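Local coordinates for protein neutral proteinase inhibitor ScNPI (Streptomyces caespitosus, PDB 4HWX) that inhibits peptidases as a secreted homodimer of the subtilisin-inhibitor family, apparently able to target two peptidase classes, serine peptidases among them, at the same time, at residues G5-V10 with G83-R88; R26-S31 with T39-R44; E56-L61 with V90-T95; D75-T80 with S97-M102. One frame throughout, in Å; residues are numbered along the deposited sequence.

Contact 1. Residues G5-V10 with G83-R88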
loop_
_atom_site.group_PDB
_atom_site.type_symbol
_atom_site.label_atom_id
_atom_site.label_comp_id
_atom_site.label_asym_id
_atom_site.label_seq_id
_atom_site.Cartn_x
_atom_site.Cartn_y
_atom_site.Cartn_z
ATOM N N GLY A 5 1.589 -16.317 -2.160
ATOM C CA GLY A 5 1.423 -15.343 -3.232
ATOM C C GLY A 5 2.327 -14.130 -3.086
ATOM O O GLY A 5 3.267 -14.172 -2.282
ATOM N N PRO A 6 2.079 -13.019 -3.841
ATOM C CA PRO A 6 2.959 -11.834 -3.717
ATOM C C PRO A 6 2.864 -11.144 -2.354
ATOM O O PRO A 6 1.848 -11.239 -1.673
ATOM C CB PRO A 6 2.472 -10.890 -4.831
ATOM C CG PRO A 6 1.536 -11.675 -5.653
ATOM C CD PRO A 6 1.006 -12.787 -4.828
ATOM N N SER A 7 3.941 -10.458 -1.960
ATOM C CA SER A 7 4.029 -9.720 -0.701
ATOM C C SER A 7 4.607 -8.355 -0.990
ATOM O O SER A 7 5.813 -8.215 -1.224
ATOM C CB SER A 7 4.860 -10.486 0.326
ATOM O OG SER A 7 4.205 -11.679 0.719
ATOM N N ALA A 8 3.720 -7.354 -1.024
ATOM C CA ALA A 8 4.024 -5.954 -1.306
ATOM C C ALA A 8 3.138 -5.079 -0.431
ATOM O O ALA A 8 1.914 -5.180 -0.471
ATOM C CB ALA A 8 3.807 -5.657 -2.791
ATOM N N MET A 9 3.764 -4.247 0.393
ATOM C CA MET A 9 3.057 -3.450 1.381
ATOM C C MET A 9 3.521 -2.019 1.444
ATOM O O MET A 9 4.667 -1.704 1.116
ATOM C CB MET A 9 3.296 -4.070 2.793
ATOM C CG MET A 9 2.777 -5.519 2.975
ATOM S SD MET A 9 0.970 -5.601 2.984
ATOM C CE MET A 9 0.625 -4.714 4.503
ATOM N N VAL A 10 2.663 -1.177 1.995
ATOM C CA VAL A 10 2.982 0.204 2.331
ATOM C C VAL A 10 2.537 0.404 3.789
ATOM O O VAL A 10 1.429 -0.000 4.165
ATOM C CB VAL A 10 2.404 1.275 1.359
ATOM C CG1 VAL A 10 0.893 1.145 1.229
ATOM C CG2 VAL A 10 2.768 2.693 1.827
ATOM N N GLY A 83 -1.807 -3.507 1.353
ATOM C CA GLY A 83 -1.161 -4.184 0.238
ATOM C C GLY A 83 -1.535 -5.630 0.143
ATOM O O GLY A 83 -2.719 -5.971 0.233
ATOM N N VAL A 84 -0.527 -6.484 -0.030
ATOM C CA VAL A 84 -0.759 -7.927 -0.123
ATOM C C VAL A 84 0.339 -8.624 0.667
ATOM O O VAL A 84 1.474 -8.172 0.650
ATOM C CB VAL A 84 -0.880 -8.405 -1.609
ATOM C CG1 VAL A 84 0.355 -8.070 -2.440
ATOM C CG2 VAL A 84 -1.204 -9.888 -1.700
ATOM N N LEU A 85 -0.013 -9.698 1.380
ATOM C CA LEU A 85 0.912 -10.478 2.182
ATOM C C LEU A 85 0.646 -11.942 1.919
ATOM O O LEU A 85 -0.439 -12.438 2.250
ATOM C CB LEU A 85 0.769 -10.131 3.682
ATOM C CG LEU A 85 1.630 -10.937 4.700
ATOM C CD1 LEU A 85 3.134 -10.812 4.396
ATOM C CD2 LEU A 85 1.369 -10.464 6.135
ATOM N N ASN A 86 1.629 -12.627 1.300
ATOM C CA ASN A 86 1.566 -14.044 0.939
ATOM C C ASN A 86 0.247 -14.343 0.177
ATOM O O ASN A 86 -0.453 -15.302 0.492
ATOM C CB ASN A 86 1.758 -14.948 2.184
ATOM C CG ASN A 86 3.098 -14.751 2.862
ATOM O OD1 ASN A 86 4.156 -14.673 2.214
ATOM N ND2 ASN A 86 3.089 -14.656 4.187
ATOM N N GLY A 87 -0.087 -13.462 -0.777
ATOM C CA GLY A 87 -1.273 -13.577 -1.618
ATOM C C GLY A 87 -2.574 -13.021 -1.073
ATOM O O GLY A 87 -3.538 -12.949 -1.825
ATOM N N ARG A 88 -2.644 -12.641 0.217
ATOM C CA ARG A 88 -3.903 -12.094 0.748
ATOM C C ARG A 88 -3.830 -10.596 0.935
ATOM O O ARG A 88 -2.858 -10.077 1.478
ATOM C CB ARG A 88 -4.410 -12.755 2.042
ATOM C CG ARG A 88 -3.379 -13.199 3.060
ATOM C CD ARG A 88 -3.729 -14.583 3.602
ATOM N NE ARG A 88 -4.414 -14.521 4.895
ATOM C CZ ARG A 88 -3.916 -14.988 6.038
ATOM N NH1 ARG A 88 -2.726 -15.578 6.061
ATOM N NH2 ARG A 88 -4.607 -14.875 7.165
HETATM O O HOH W 1 4.237 -16.679 -0.132
HETATM O O HOH W 2 6.174 -12.444 2.973
#
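Ala8 and Val84 form an antiparallel hydrogen-bonded pair where the short strand 84-85, past the corner at Gly83, meets the start of strand 8-15 in the Streptomyces subtilisin inhibitor fold; a type I' turn follows from Leu85 to Arg88. Val84 N gives a nearly straight bond to Ala8 O (2.8 Å), and Ala8 N returns one to Val84 O. Ser7 continues the pairing with its side chain: with OG anti to the carbonyl carbon (chi1 -67°), the hydroxyl accepts from Asn86 N at 2.8 Å, 164° at the hydrogen. A valine in place of Ser7 would probably leave Asn86 N without this acceptor and loosen the start of the turn. Water 2 bridges Ser7 OG and Asn86 OD1, while Asn86 ND2 is held by Asn51. The Val84 methyls lie on the same face as Ala8, CG2 3.3 Å from Pro6 O and CG1 4.2 Å from Ala8 CB; Val84 also packs on Ala27 of the second subunit. A bend at chi2 (-70°) carries Met9 SD to 3.5 Å from Val84 N. Glycine suits position 83, because a CB there would collide with Ala8 O and Met9 CA. At the turn, Gly87, with its positive phi, donates its N-H to Pro6 O at 3.1 Å.

Contact 2. Residues R26-S31 with T39-R44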
loop_
_atom_site.group_PDB
_atom_site.type_symbol
_atom_site.label_atom_id
_atom_site.label_comp_id
_atom_site.label_asym_id
_atom_site.label_seq_id
_atom_site.Cartn_x
_atom_site.Cartn_y
_atom_site.Cartn_z
ATOM N N ARG A 26 4.900 9.950 7.994
ATOM C CA ARG A 26 5.961 9.203 7.333
ATOM C C ARG A 26 5.412 7.904 6.776
ATOM O O ARG A 26 4.355 7.442 7.204
ATOM C CB ARG A 26 7.157 8.947 8.306
ATOM C CG ARG A 26 6.815 8.163 9.569
ATOM C CD ARG A 26 7.963 8.218 10.570
ATOM N NE ARG A 26 7.643 7.448 11.770
ATOM C CZ ARG A 26 6.962 7.924 12.805
ATOM N NH1 ARG A 26 6.541 9.185 12.808
ATOM N NH2 ARG A 26 6.693 7.148 13.841
ATOM N N ALA A 27 6.125 7.332 5.821
ATOM C CA ALA A 27 5.711 6.093 5.179
ATOM C C ALA A 27 6.880 5.321 4.617
ATOM O O ALA A 27 7.895 5.927 4.254
ATOM C CB ALA A 27 4.733 6.399 4.047
ATOM N N THR A 28 6.716 3.974 4.494
ATOM C CA THR A 28 7.698 3.107 3.838
ATOM C C THR A 28 7.030 2.075 2.933
ATOM O O THR A 28 5.875 1.698 3.155
ATOM C CB THR A 28 8.607 2.357 4.829
ATOM O OG1 THR A 28 7.805 1.594 5.725
ATOM C CG2 THR A 28 9.571 3.271 5.578
ATOM N N THR A 29 7.775 1.609 1.927
ATOM C CA THR A 29 7.360 0.510 1.054
ATOM C C THR A 29 8.129 -0.736 1.487
ATOM O O THR A 29 9.232 -0.628 2.043
ATOM C CB THR A 29 7.621 0.788 -0.424
ATOM O OG1 THR A 29 9.036 0.937 -0.603
ATOM C CG2 THR A 29 6.812 1.984 -0.978
ATOM N N LEU A 30 7.575 -1.900 1.194
ATOM C CA LEU A 30 8.199 -3.182 1.510
ATOM C C LEU A 30 7.734 -4.267 0.553
ATOM O O LEU A 30 6.537 -4.427 0.291
ATOM C CB LEU A 30 7.903 -3.602 2.956
ATOM C CG LEU A 30 8.611 -4.886 3.427
ATOM C CD1 LEU A 30 10.099 -4.667 3.587
ATOM C CD2 LEU A 30 8.023 -5.395 4.732
ATOM N N SER A 31 8.698 -5.001 0.024
ATOM C CA SER A 31 8.454 -6.126 -0.850
ATOM C C SER A 31 9.198 -7.299 -0.273
ATOM O O SER A 31 10.337 -7.112 0.161
ATOM C CB SER A 31 8.906 -5.819 -2.273
ATOM O OG SER A 31 8.792 -6.990 -3.061
ATOM N N THR A 39 11.776 1.245 0.743
ATOM C CA THR A 39 12.300 2.356 1.520
ATOM C C THR A 39 12.344 1.971 3.001
ATOM O O THR A 39 12.940 2.700 3.795
ATOM C CB THR A 39 11.499 3.628 1.263
ATOM O OG1 THR A 39 10.124 3.368 1.553
ATOM C CG2 THR A 39 11.662 4.118 -0.157
ATOM N N HIS A 40 11.748 0.808 3.385
ATOM C CA HIS A 40 11.826 0.350 4.770
ATOM C C HIS A 40 13.322 0.197 5.165
ATOM O O HIS A 40 14.089 -0.347 4.372
ATOM C CB HIS A 40 11.042 -0.962 4.982
ATOM C CG HIS A 40 10.810 -1.240 6.426
ATOM N ND1 HIS A 40 11.831 -1.684 7.242
ATOM C CD2 HIS A 40 9.690 -1.074 7.173
ATOM C CE1 HIS A 40 11.313 -1.766 8.455
ATOM N NE2 HIS A 40 10.023 -1.428 8.463
ATOM N N PRO A 41 13.772 0.714 6.327
ATOM C CA PRO A 41 15.214 0.659 6.641
ATOM C C PRO A 41 15.750 -0.718 7.070
ATOM O O PRO A 41 16.965 -0.913 7.033
ATOM C CB PRO A 41 15.376 1.681 7.759
ATOM C CG PRO A 41 14.059 1.799 8.381
ATOM C CD PRO A 41 13.017 1.438 7.377
ATOM N N ALA A 42 14.873 -1.668 7.449
ATOM C CA ALA A 42 15.279 -3.039 7.845
ATOM C C ALA A 42 14.350 -4.013 7.104
ATOM O O ALA A 42 13.468 -4.603 7.729
ATOM C CB ALA A 42 15.190 -3.198 9.364
ATOM N N PRO A 43 14.447 -4.105 5.747
ATOM C CA PRO A 43 13.441 -4.874 4.990
ATOM C C PRO A 43 13.285 -6.347 5.364
ATOM O O PRO A 43 12.151 -6.764 5.590
ATOM C CB PRO A 43 13.883 -4.734 3.538
ATOM C CG PRO A 43 14.745 -3.544 3.507
ATOM C CD PRO A 43 15.411 -3.459 4.834
ATOM N N ARG A 44 14.382 -7.132 5.423
ATOM C CA ARG A 44 14.246 -8.556 5.751
ATOM C C ARG A 44 13.645 -8.766 7.141
ATOM O O ARG A 44 12.762 -9.611 7.283
ATOM C CB ARG A 44 15.572 -9.315 5.604
ATOM C CG ARG A 44 15.371 -10.836 5.694
ATOM C CD ARG A 44 14.598 -11.378 4.507
ATOM N NE ARG A 44 15.460 -11.490 3.329
ATOM C CZ ARG A 44 15.048 -11.904 2.138
ATOM N NH1 ARG A 44 13.777 -12.223 1.944
ATOM N NH2 ARG A 44 15.905 -12.006 1.130
HETATM O O HOH W 3 8.945 5.728 1.203
#
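Thr29 and Thr39 grip each other through paired backbone-to-hydroxyl bonds. Thr29 N donates to Thr39 OG1 at 3.0 Å, and Thr39 N donates to Thr29 OG1 at 3.1 Å, both at 163° at the hydrogen. In each threonine OG1 sits between the backbone N and the carbonyl carbon (chi1 62° in Thr29, 56° in Thr39), which turns the hydroxyl to the opposing N-H. His40 N adds a third bond, to Thr29 O, at 3.2 Å. Water 3 bridges Thr39 OG1 and Ala27 O. A valine in place of Thr39 would probably leave Thr29 N without its acceptor and this water without one of its anchors.

Thr28 crosses His40 at a slant, its OG1 3.6 Å from His40 CD2, and Leu30 CD1 packs 3.8 Å from Pro43 CB in the first turn of helix 43-52. One shell out, the imidazole is fixed at both nitrogens: ND1 accepts from Ala42 N at 3.0 Å, and NE2 donates to Val111 O. Histidine suits the place because it can accept at one nitrogen and donate at the other. The segment 39-44 thus joins strand 23-32 of the subtilisin inhibitor sheet to the helix, and Thr29 meets Leu30 of the second subunit. The buried Thr28 OG1, with no partner in the model, is probably a polar cost, whereas the reciprocal hydroxyl bonds are likely to fix both threonine rotamers and the spacing of loop and strand.

Contact 3. Residues E56-L61 with V90-T95. With ACT (acetate ion), chain E.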
loop_
_atom_site.group_PDB
_atom_site.type_symbol
_atom_site.label_atom_id
_atom_site.label_comp_id
_atom_site.label_asym_id
_atom_site.label_seq_id
_atom_site.Cartn_x
_atom_site.Cartn_y
_atom_site.Cartn_z
ATOM N N GLU A 56 -2.385 -11.901 10.679
ATOM C CA GLU A 56 -3.202 -11.149 11.630
ATOM C C GLU A 56 -2.314 -10.064 12.236
ATOM O O GLU A 56 -1.608 -10.301 13.218
ATOM C CB GLU A 56 -3.852 -12.072 12.693
ATOM C CG GLU A 56 -4.703 -11.324 13.722
ATOM C CD GLU A 56 -5.664 -10.288 13.158
ATOM O OE1 GLU A 56 -5.332 -9.074 13.173
ATOM O OE2 GLU A 56 -6.730 -10.709 12.652
ATOM N N LEU A 57 -2.337 -8.866 11.625
ATOM C CA LEU A 57 -1.461 -7.763 12.011
ATOM C C LEU A 57 -1.716 -7.206 13.406
ATOM O O LEU A 57 -0.859 -6.482 13.902
ATOM C CB LEU A 57 -1.452 -6.642 10.962
ATOM C CG LEU A 57 -0.440 -6.875 9.820
ATOM C CD1 LEU A 57 -0.781 -8.118 8.981
ATOM C CD2 LEU A 57 -0.369 -5.672 8.905
ATOM N N ASN A 58 -2.794 -7.615 14.098
ATOM C CA ASN A 58 -2.952 -7.213 15.509
ATOM C C ASN A 58 -1.815 -7.844 16.344
ATOM O O ASN A 58 -1.507 -7.359 17.428
ATOM C CB ASN A 58 -4.314 -7.646 16.067
ATOM C CG ASN A 58 -5.450 -6.730 15.710
ATOM O OD1 ASN A 58 -5.262 -5.605 15.244
ATOM N ND2 ASN A 58 -6.664 -7.202 15.937
ATOM N N ARG A 59 -1.202 -8.932 15.823
ATOM C CA ARG A 59 -0.076 -9.632 16.456
ATOM C C ARG A 59 1.217 -8.794 16.403
ATOM O O ARG A 59 2.187 -9.168 17.060
ATOM C CB ARG A 59 0.145 -11.034 15.847
ATOM C CG ARG A 59 -0.973 -11.984 16.241
ATOM C CD ARG A 59 -0.880 -13.361 15.623
ATOM N NE ARG A 59 -2.119 -14.096 15.884
ATOM C CZ ARG A 59 -2.580 -15.114 15.161
ATOM N NH1 ARG A 59 -1.899 -15.553 14.109
ATOM N NH2 ARG A 59 -3.724 -15.697 15.482
ATOM N N LEU A 60 1.231 -7.653 15.659
ATOM C CA LEU A 60 2.381 -6.724 15.645
ATOM C C LEU A 60 2.444 -5.977 16.996
ATOM O O LEU A 60 3.494 -5.483 17.379
ATOM C CB LEU A 60 2.302 -5.709 14.478
ATOM C CG LEU A 60 2.472 -6.257 13.050
ATOM C CD1 LEU A 60 2.300 -5.169 12.027
ATOM C CD2 LEU A 60 3.822 -6.927 12.856
ATOM N N LEU A 61 1.300 -5.877 17.694
ATOM C CA LEU A 61 1.225 -5.236 18.998
ATOM C C LEU A 61 1.570 -6.273 20.042
ATOM O O LEU A 61 1.210 -7.440 19.882
ATOM C CB LEU A 61 -0.169 -4.626 19.257
ATOM C CG LEU A 61 -0.468 -3.290 18.574
ATOM C CD1 LEU A 61 -0.931 -3.494 17.178
ATOM C CD2 LEU A 61 -1.569 -2.558 19.301
ATOM N N VAL A 90 -4.328 -7.009 2.363
ATOM C CA VAL A 90 -4.191 -6.486 3.727
ATOM C C VAL A 90 -4.626 -5.009 3.728
ATOM O O VAL A 90 -4.182 -4.257 2.886
ATOM C CB VAL A 90 -2.730 -6.656 4.265
ATOM C CG1 VAL A 90 -2.523 -5.920 5.601
ATOM C CG2 VAL A 90 -2.349 -8.136 4.399
ATOM N N ALA A 91 -5.485 -4.627 4.673
ATOM C CA ALA A 91 -5.981 -3.274 4.931
ATOM C C ALA A 91 -6.171 -3.216 6.424
ATOM O O ALA A 91 -7.155 -3.749 6.952
ATOM C CB ALA A 91 -7.283 -3.014 4.168
ATOM N N TRP A 92 -5.136 -2.733 7.126
ATOM C CA TRP A 92 -5.113 -2.739 8.588
ATOM C C TRP A 92 -4.723 -1.379 9.136
ATOM O O TRP A 92 -3.930 -0.658 8.526
ATOM C CB TRP A 92 -4.131 -3.819 9.089
ATOM C CG TRP A 92 -3.989 -3.943 10.587
ATOM C CD1 TRP A 92 -4.754 -4.708 11.423
ATOM C CD2 TRP A 92 -2.987 -3.327 11.410
ATOM N NE1 TRP A 92 -4.299 -4.602 12.716
ATOM C CE2 TRP A 92 -3.208 -3.765 12.738
ATOM C CE3 TRP A 92 -1.891 -2.482 11.150
ATOM C CZ2 TRP A 92 -2.398 -3.359 13.804
ATOM C CZ3 TRP A 92 -1.066 -2.112 12.203
ATOM C CH2 TRP A 92 -1.318 -2.554 13.513
ATOM N N LYS A 93 -5.292 -1.032 10.294
ATOM C CA LYS A 93 -4.929 0.194 10.993
ATOM C C LYS A 93 -5.095 0.011 12.504
ATOM O O LYS A 93 -5.801 -0.895 12.954
ATOM C CB LYS A 93 -5.722 1.416 10.490
ATOM C CG LYS A 93 -7.221 1.380 10.794
ATOM C CD LYS A 93 -7.915 2.638 10.276
ATOM C CE LYS A 93 -9.417 2.565 10.428
ATOM N NZ LYS A 93 -10.100 3.727 9.793
ATOM N N HIS A 94 -4.432 0.872 13.274
ATOM C CA HIS A 94 -4.538 0.911 14.738
ATOM C C HIS A 94 -4.210 2.300 15.196
ATOM O O HIS A 94 -3.197 2.845 14.766
ATOM C CB HIS A 94 -3.630 -0.119 15.441
ATOM C CG HIS A 94 -3.951 -0.266 16.898
ATOM N ND1 HIS A 94 -4.850 -1.227 17.349
ATOM C CD2 HIS A 94 -3.527 0.467 17.961
ATOM C CE1 HIS A 94 -4.910 -1.073 18.666
ATOM N NE2 HIS A 94 -4.137 -0.067 19.081
ATOM N N THR A 95 -5.072 2.872 16.050
ATOM C CA THR A 95 -4.912 4.219 16.627
ATOM C C THR A 95 -4.422 4.105 18.075
ATOM O O THR A 95 -5.009 3.372 18.869
ATOM C CB THR A 95 -6.229 5.014 16.552
ATOM O OG1 THR A 95 -6.642 5.088 15.192
ATOM C CG2 THR A 95 -6.098 6.443 17.110
HETATM C C ACT E . -3.792 0.042 22.614
HETATM O O ACT E . -4.383 0.200 23.705
HETATM O OXT ACT E . -3.742 0.962 21.805
HETATM C CH3 ACT E . -3.159 -1.289 22.291
HETATM O O HOH W 4 -6.043 -2.593 15.239
#
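Trp92 reaches from its strand to the 3-10 turn at 57-60, with CG anti to the backbone N (chi1 180°). Its CB lies 4.2 Å from Leu57 CD2. Beyond it, Leu57 CB lies over one face of the indole, 3.6 Å from the centroid of the five-membered ring and 6° off the normal, a CH-pi contact touching CG and CD2 most closely. CE3 lies near Leu57 CD2, whose methyl also meets Val90 CG1 tip to tip. NE1 donates to Asn58 OD1 at 2.9 Å and 167°, the oxygen lying in the indole plane although the donor stands above the carbonyl plane. In the subtilisin inhibitor fold this joins strand 88-96 to the loop following helix 43-52, and tryptophan suits it by offering both an apolar face and an N-H at its edge. Further round, Trp92 CZ2 lies 3.7 Å from Leu61 CD1, which sits at the ring edge near CH2 as well. CZ2 also passes Leu57 O. Leu61's other methyl, CD2, sits over the His94 ring, 3.7 Å from its centroid. At that ring's edges, His94 NE2 donates to OXT of an acetate probably from the crystallisation liquor (2.9 Å), and water 4 links ND1 to Lys93 O and Asn58 OD1, which thus accepts from both Trp92 NE1 and the water.

Contact 4. Residues D75-T80 with S97-M102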
loop_
_atom_site.group_PDB
_atom_site.type_symbol
_atom_site.label_atom_id
_atom_site.label_comp_id
_atom_site.label_asym_id
_atom_site.label_seq_id
_atom_site.Cartn_x
_atom_site.Cartn_y
_atom_site.Cartn_z
ATOM N N ASP A 75 -3.431 12.545 22.089
ATOM C CA ASP A 75 -2.922 13.205 20.892
ATOM C C ASP A 75 -2.702 12.049 19.936
ATOM O O ASP A 75 -1.590 11.535 19.835
ATOM C CB ASP A 75 -1.659 14.028 21.236
ATOM C CG ASP A 75 -1.223 14.986 20.158
ATOM O OD1 ASP A 75 -1.819 14.946 19.040
ATOM O OD2 ASP A 75 -0.327 15.815 20.436
ATOM N N PRO A 76 -3.818 11.539 19.363
ATOM C CA PRO A 76 -3.774 10.267 18.627
ATOM C C PRO A 76 -2.852 10.222 17.423
ATOM O O PRO A 76 -2.636 11.215 16.710
ATOM C CB PRO A 76 -5.237 10.038 18.216
ATOM C CG PRO A 76 -5.871 11.406 18.267
ATOM C CD PRO A 76 -5.210 12.030 19.466
ATOM N N VAL A 77 -2.292 9.027 17.234
ATOM C CA VAL A 77 -1.376 8.662 16.165
ATOM C C VAL A 77 -1.845 7.296 15.644
ATOM O O VAL A 77 -2.084 6.375 16.434
ATOM C CB VAL A 77 0.131 8.704 16.601
ATOM C CG1 VAL A 77 0.421 7.789 17.795
ATOM C CG2 VAL A 77 1.061 8.360 15.438
ATOM N N THR A 78 -2.005 7.183 14.317
ATOM C CA THR A 78 -2.533 5.968 13.693
ATOM C C THR A 78 -1.512 5.341 12.759
ATOM O O THR A 78 -0.883 6.028 11.962
ATOM C CB THR A 78 -3.848 6.330 12.967
ATOM O OG1 THR A 78 -4.772 6.806 13.961
ATOM C CG2 THR A 78 -4.473 5.139 12.170
ATOM N N VAL A 79 -1.342 4.025 12.882
ATOM C CA VAL A 79 -0.475 3.244 12.005
ATOM C C VAL A 79 -1.378 2.549 10.992
ATOM O O VAL A 79 -2.505 2.174 11.327
ATOM C CB VAL A 79 0.463 2.247 12.731
ATOM C CG1 VAL A 79 1.522 2.975 13.543
ATOM C CG2 VAL A 79 -0.297 1.240 13.602
ATOM N N THR A 80 -0.910 2.425 9.750
ATOM C CA THR A 80 -1.660 1.754 8.681
ATOM C C THR A 80 -0.766 0.750 7.988
ATOM O O THR A 80 0.452 0.920 7.961
ATOM C CB THR A 80 -2.250 2.739 7.645
ATOM O OG1 THR A 80 -1.199 3.316 6.869
ATOM C CG2 THR A 80 -3.137 3.806 8.256
ATOM N N SER A 97 -3.196 6.307 21.719
ATOM C CA SER A 97 -3.496 7.521 22.516
ATOM C C SER A 97 -2.528 8.666 22.194
ATOM O O SER A 97 -2.946 9.816 22.107
ATOM C CB SER A 97 -3.394 7.196 24.013
ATOM O OG SER A 97 -4.262 6.141 24.379
ATOM N N ASN A 98 -1.228 8.338 22.057
ATOM C CA ASN A 98 -0.140 9.265 21.739
ATOM C C ASN A 98 1.082 8.466 21.257
ATOM O O ASN A 98 1.026 7.235 21.210
ATOM C CB ASN A 98 0.202 10.176 22.946
ATOM C CG ASN A 98 0.584 9.423 24.187
ATOM O OD1 ASN A 98 1.427 8.533 24.155
ATOM N ND2 ASN A 98 -0.008 9.764 25.326
ATOM N N THR A 99 2.165 9.160 20.879
ATOM C CA THR A 99 3.369 8.503 20.352
ATOM C C THR A 99 4.062 7.623 21.368
ATOM O O THR A 99 4.608 6.584 20.974
ATOM C CB THR A 99 4.359 9.518 19.789
ATOM O OG1 THR A 99 4.777 10.391 20.842
ATOM C CG2 THR A 99 3.773 10.294 18.608
ATOM N N CYS A 100 4.062 8.016 22.660
ATOM C CA CYS A 100 4.693 7.199 23.699
ATOM C C CYS A 100 3.985 5.833 23.785
ATOM O O CYS A 100 4.647 4.800 23.869
ATOM C CB CYS A 100 4.679 7.918 25.047
ATOM S SG CYS A 100 5.528 7.007 26.370
ATOM N N VAL A 101 2.643 5.840 23.815
ATOM C CA VAL A 101 1.808 4.622 23.900
ATOM C C VAL A 101 2.037 3.743 22.637
ATOM O O VAL A 101 2.165 2.517 22.734
ATOM C CB VAL A 101 0.300 4.950 24.117
ATOM C CG1 VAL A 101 -0.548 3.668 24.130
ATOM C CG2 VAL A 101 0.093 5.733 25.420
ATOM N N MET A 102 2.158 4.384 21.486
ATOM C CA MET A 102 2.452 3.685 20.236
ATOM C C MET A 102 3.769 2.938 20.337
ATOM O O MET A 102 3.808 1.727 20.065
ATOM C CB MET A 102 2.496 4.673 19.061
ATOM C CG MET A 102 3.012 4.022 17.802
ATOM S SD MET A 102 2.934 5.118 16.372
ATOM C CE MET A 102 4.266 4.322 15.331
#
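Met102 holds CG anti to its backbone N (chi1 171°) and runs on extended, bringing SD and CE from the helix to Val77 and Val79. Val77, with chi1 58°, sends CG1 toward the helix start and CG2 toward Met102. Here, in the subtilisin inhibitor fold, helix 99-105 packs on strand 77-82. The Val77 and Met102 side chains cross at about a right angle, with CG2 3.9 Å from SD. Two residues along the strand, on the same face, Val79 CG1 meets Met102 CE at 3.5 Å. Small branched valines on the strand and a long, flexible methionine on the helix suit each other, since the thioether can span two strand positions; Val13 and Phe96 also touch Met102.

Beside the Met102 contact, Val77 CG1 rests 3.5 Å from Asn98 O at the N-cap. Asn98 suits that role because its OD1 accepts from Val101 N at 3.0 Å, while its ND2 is held by Tyr73 O and Pro71 O, so both ends of the amide are engaged. Cys100, the second residue of the helix, is disulfide-bonded to Cys70. Ahead of the strand, Asp75 N donates to Ser97 O at 2.8 Å, and Asn98 CA-H points at Asp75 O, with CA 3.3 Å from that oxygen.

In the fold
The four contacts are tied together by one antiparallel sheet. Contact 1 joins contact 2 through adjacent strands 8-15 and 23-32, with Met9 N 2.8 Å from Leu30 O, a probable hydrogen bond, and both contacts also touch the second subunit. Contact 1 meets contact 3 where Gly83 O lies 2.9 Å from Val90 N, and contact 3 meets contact 4 where His94 O lies 2.9 Å from Val79 N. Contacts 1 and 4 fall on opposite sides of the chain's centre, their centres about 25 Å apart. Contact 1 lies beside the zinc site: Gly5 follows His4, a zinc ligand observed for this protein, although no zinc is bound to this chain here. Contact 4 holds Cys100 of a disulfide.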